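PDB 6H0C: putative diflavin flavoprotein A 3 from Synechocystis sp., which probably carries electrons from NADH to oxygen, reducing it to water, and is represented here by its flavodiiron core. Local coordinates for residues P1-P9 / S58-T66. Residues are numbered along the deposited sequence; the frame is centred on the assembly and turned at random.
Sequences PAKDVQICP and SFTDNFVGT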
loop_
_atom_site.group_PDB
_atom_site.type_symbol
_atom_site.label_atom_id
_atom_site.label_comp_id
_atom_site.label_asym_id
_atom_site.label_seq_id
_atom_site.Cartn_x
_atom_site.Cartn_y
_atom_site.Cartn_z
ATOM N N PRO A 1 4.537 -20.459 -15.788
ATOM C CA PRO A 1 3.337 -21.303 -15.854
ATOM C C PRO A 1 2.051 -20.489 -15.645
ATOM O O PRO A 1 2.097 -19.257 -15.676
ATOM C CB PRO A 1 3.548 -22.302 -14.708
ATOM C CG PRO A 1 5.055 -22.252 -14.382
ATOM C CD PRO A 1 5.691 -21.179 -15.223
ATOM N N ALA A 2 0.923 -21.166 -15.440
ATOM C CA ALA A 2 -0.333 -20.474 -15.159
ATOM C C ALA A 2 -0.433 -20.128 -13.671
ATOM O O ALA A 2 0.295 -20.681 -12.843
ATOM C CB ALA A 2 -1.523 -21.322 -15.590
ATOM N N LYS A 3 -1.334 -19.213 -13.335
ATOM C CA LYS A 3 -1.576 -18.883 -11.939
ATOM C C LYS A 3 -1.933 -20.157 -11.179
ATOM O O LYS A 3 -2.593 -21.030 -11.732
ATOM C CB LYS A 3 -2.694 -17.839 -11.821
ATOM C CG LYS A 3 -2.423 -16.581 -12.639
ATOM C CD LYS A 3 -3.483 -15.513 -12.437
ATOM C CE LYS A 3 -4.844 -15.998 -12.876
ATOM N NZ LYS A 3 -5.753 -14.846 -13.132
ATOM N N ASP A 4 -1.478 -20.287 -9.935
ATOM C CA ASP A 4 -1.932 -21.391 -9.092
ATOM C C ASP A 4 -2.046 -20.981 -7.620
ATOM O O ASP A 4 -1.860 -19.812 -7.273
ATOM C CB ASP A 4 -1.012 -22.618 -9.240
ATOM C CG ASP A 4 0.386 -22.424 -8.625
ATOM O OD1 ASP A 4 0.647 -21.448 -7.891
ATOM O OD2 ASP A 4 1.245 -23.290 -8.877
ATOM N N VAL A 5 -2.354 -21.956 -6.767
ATOM C CA VAL A 5 -2.412 -21.734 -5.331
ATOM C C VAL A 5 -1.521 -22.747 -4.622
ATOM O O VAL A 5 -1.742 -23.955 -4.702
ATOM C CB VAL A 5 -3.854 -21.835 -4.782
ATOM C CG1 VAL A 5 -3.864 -21.624 -3.272
ATOM C CG2 VAL A 5 -4.770 -20.829 -5.483
ATOM N N GLN A 6 -0.500 -22.245 -3.937
ATOM C CA GLN A 6 0.421 -23.097 -3.205
ATOM C C GLN A 6 0.015 -23.139 -1.745
ATOM O O GLN A 6 -0.135 -22.097 -1.103
ATOM C CB GLN A 6 1.848 -22.586 -3.353
ATOM C CG GLN A 6 2.892 -23.397 -2.627
ATOM C CD GLN A 6 4.273 -22.812 -2.821
ATOM O OE1 GLN A 6 4.451 -21.591 -2.813
ATOM N NE2 GLN A 6 5.262 -23.679 -3.012
ATOM N N ILE A 7 -0.179 -24.348 -1.226
ATOM C CA ILE A 7 -0.660 -24.530 0.139
ATOM C C ILE A 7 0.422 -25.162 0.989
ATOM O O ILE A 7 1.061 -26.122 0.570
ATOM C CB ILE A 7 -1.932 -25.413 0.192
ATOM C CG1 ILE A 7 -3.018 -24.852 -0.724
ATOM C CG2 ILE A 7 -2.452 -25.543 1.627
ATOM C CD1 ILE A 7 -4.315 -25.611 -0.631
ATOM N N CYS A 8 0.625 -24.634 2.190
ATOM C CA CYS A 8 1.656 -25.165 3.053
ATOM C C CYS A 8 1.335 -24.889 4.519
ATOM O O CYS A 8 0.988 -23.761 4.885
ATOM C CB CYS A 8 3.008 -24.562 2.662
ATOM S SG CYS A 8 4.435 -25.293 3.483
ATOM N N PRO A 9 1.425 -25.926 5.369
ATOM C CA PRO A 9 1.329 -25.699 6.817
ATOM C C PRO A 9 2.582 -24.983 7.304
ATOM O O PRO A 9 3.674 -25.383 6.914
ATOM C CB PRO A 9 1.226 -27.115 7.394
ATOM C CG PRO A 9 1.874 -27.982 6.367
ATOM C CD PRO A 9 1.585 -27.353 5.035
ATOM N N SER A 58 -7.727 -10.965 -9.624
ATOM C CA SER A 58 -7.020 -11.887 -10.518
ATOM C C SER A 58 -7.051 -13.309 -9.987
ATOM O O SER A 58 -6.826 -14.251 -10.736
ATOM C CB SER A 58 -5.559 -11.472 -10.705
ATOM O OG SER A 58 -5.452 -10.122 -11.089
ATOM N N PHE A 59 -7.312 -13.454 -8.689
ATOM C CA PHE A 59 -7.116 -14.726 -8.006
ATOM C C PHE A 59 -8.389 -15.286 -7.399
ATOM O O PHE A 59 -8.400 -16.423 -6.911
ATOM C CB PHE A 59 -6.073 -14.583 -6.898
ATOM C CG PHE A 59 -4.702 -14.233 -7.395
ATOM C CD1 PHE A 59 -3.982 -15.127 -8.166
ATOM C CD2 PHE A 59 -4.125 -13.014 -7.070
ATOM C CE1 PHE A 59 -2.718 -14.812 -8.611
ATOM C CE2 PHE A 59 -2.865 -12.693 -7.507
ATOM C CZ PHE A 59 -2.158 -13.591 -8.281
ATOM N N THR A 60 -9.449 -14.486 -7.428
ATOM C CA THR A 60 -10.692 -14.818 -6.740
ATOM C C THR A 60 -11.139 -16.274 -6.929
ATOM O O THR A 60 -11.333 -16.995 -5.953
ATOM C CB THR A 60 -11.837 -13.897 -7.196
ATOM O OG1 THR A 60 -11.485 -12.526 -6.944
ATOM C CG2 THR A 60 -13.127 -14.251 -6.451
ATOM N N ASP A 61 -11.271 -16.714 -8.176
ATOM C CA ASP A 61 -11.897 -18.006 -8.457
ATOM C C ASP A 61 -11.026 -19.216 -8.146
ATOM O O ASP A 61 -11.536 -20.205 -7.620
ATOM C CB ASP A 61 -12.351 -18.056 -9.912
ATOM C CG ASP A 61 -13.437 -17.063 -10.191
ATOM O OD1 ASP A 61 -14.057 -16.594 -9.216
ATOM O OD2 ASP A 61 -13.674 -16.740 -11.367
ATOM N N ASN A 62 -9.733 -19.155 -8.466
ATOM C CA ASN A 62 -8.815 -20.223 -8.065
ATOM C C ASN A 62 -8.791 -20.352 -6.565
ATOM O O ASN A 62 -8.756 -21.456 -6.015
ATOM C CB ASN A 62 -7.391 -19.964 -8.554
ATOM C CG ASN A 62 -7.183 -20.365 -9.986
ATOM O OD1 ASN A 62 -8.112 -20.816 -10.662
ATOM N ND2 ASN A 62 -5.961 -20.186 -10.474
ATOM N N PHE A 63 -8.789 -19.200 -5.905
ATOM C CA PHE A 63 -8.660 -19.183 -4.464
ATOM C C PHE A 63 -9.879 -19.796 -3.793
ATOM O O PHE A 63 -9.749 -20.699 -2.963
ATOM C CB PHE A 63 -8.449 -17.765 -3.944
ATOM C CG PHE A 63 -8.425 -17.687 -2.446
ATOM C CD1 PHE A 63 -7.295 -18.080 -1.740
ATOM C CD2 PHE A 63 -9.532 -17.251 -1.742
ATOM C CE1 PHE A 63 -7.263 -18.020 -0.353
ATOM C CE2 PHE A 63 -9.510 -17.188 -0.359
ATOM C CZ PHE A 63 -8.376 -17.574 0.338
ATOM N N VAL A 64 -11.060 -19.289 -4.141
ATOM C CA VAL A 64 -12.285 -19.771 -3.515
ATOM C C VAL A 64 -12.474 -21.235 -3.878
ATOM O O VAL A 64 -12.882 -22.042 -3.046
ATOM C CB VAL A 64 -13.517 -18.947 -3.937
ATOM C CG1 VAL A 64 -14.806 -19.634 -3.494
ATOM C CG2 VAL A 64 -13.427 -17.553 -3.352
ATOM N N GLY A 65 -12.139 -21.570 -5.120
ATOM C CA GLY A 65 -12.238 -22.932 -5.604
ATOM C C GLY A 65 -11.353 -23.855 -4.801
ATOM O O GLY A 65 -11.772 -24.938 -4.408
ATOM N N THR A 66 -10.129 -23.412 -4.541
ATOM C CA THR A 66 -9.174 -24.197 -3.770
ATOM C C THR A 66 -9.546 -24.294 -2.294
ATOM O O THR A 66 -9.512 -25.369 -1.696
ATOM C CB THR A 66 -7.773 -23.603 -3.879
ATOM O OG1 THR A 66 -7.318 -23.731 -5.227
ATOM C CG2 THR A 66 -6.823 -24.336 -2.963
HETATM O O HOH W 1 -4.309 -18.556 -8.435
#
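K3 makes the one direct hydrogen bond of this contact: its NZ donates to the backbone O of S58 (2.7 Å). The ammonium lies in the carbonyl plane, on a lone pair, with a C=O...N angle of 142°. A bend in the lysine chain at chi3 (-62°) turns its end toward this carbonyl, just ahead of helix 60-70. On the way the aliphatic part passes F59 obliquely, CD standing 4.0 Å from CE1 of the ring.

A water forms the second polar link: it accepts from N62 ND2 (3.1 Å) and donates weakly to the backbone O of D4. The carboxylate of D4 is engaged elsewhere, in a salt bridge to R20 on the adjacent strand.

Further along, van der Waals packing takes over. V5 points at the helix and runs alongside T66 in the opposite sense, its CG1 4.0 Å from T66 CG2 and its CG2 3.9 Å from T66 OG1. T66 CG2 meets CD1 of I7 tip to tip at 3.7 Å. This methyl stands anti to the backbone N of T66, while OG1, beside that N, turns back along the helix to donate to N62 O (2.8 Å). T66 N grips the same carbonyl from the opposite face of its plane.

Strand 4-11 is an outermost strand of a seven-stranded mixed sheet, and helix 60-70 packs against the sheet, with F63 of the helix, and F59 just before it, reaching strand 37-45. Such a helix laid on a mixed sheet is typical of the αββα fold of the metallo-beta-lactamase-like domain in flavodiiron proteins.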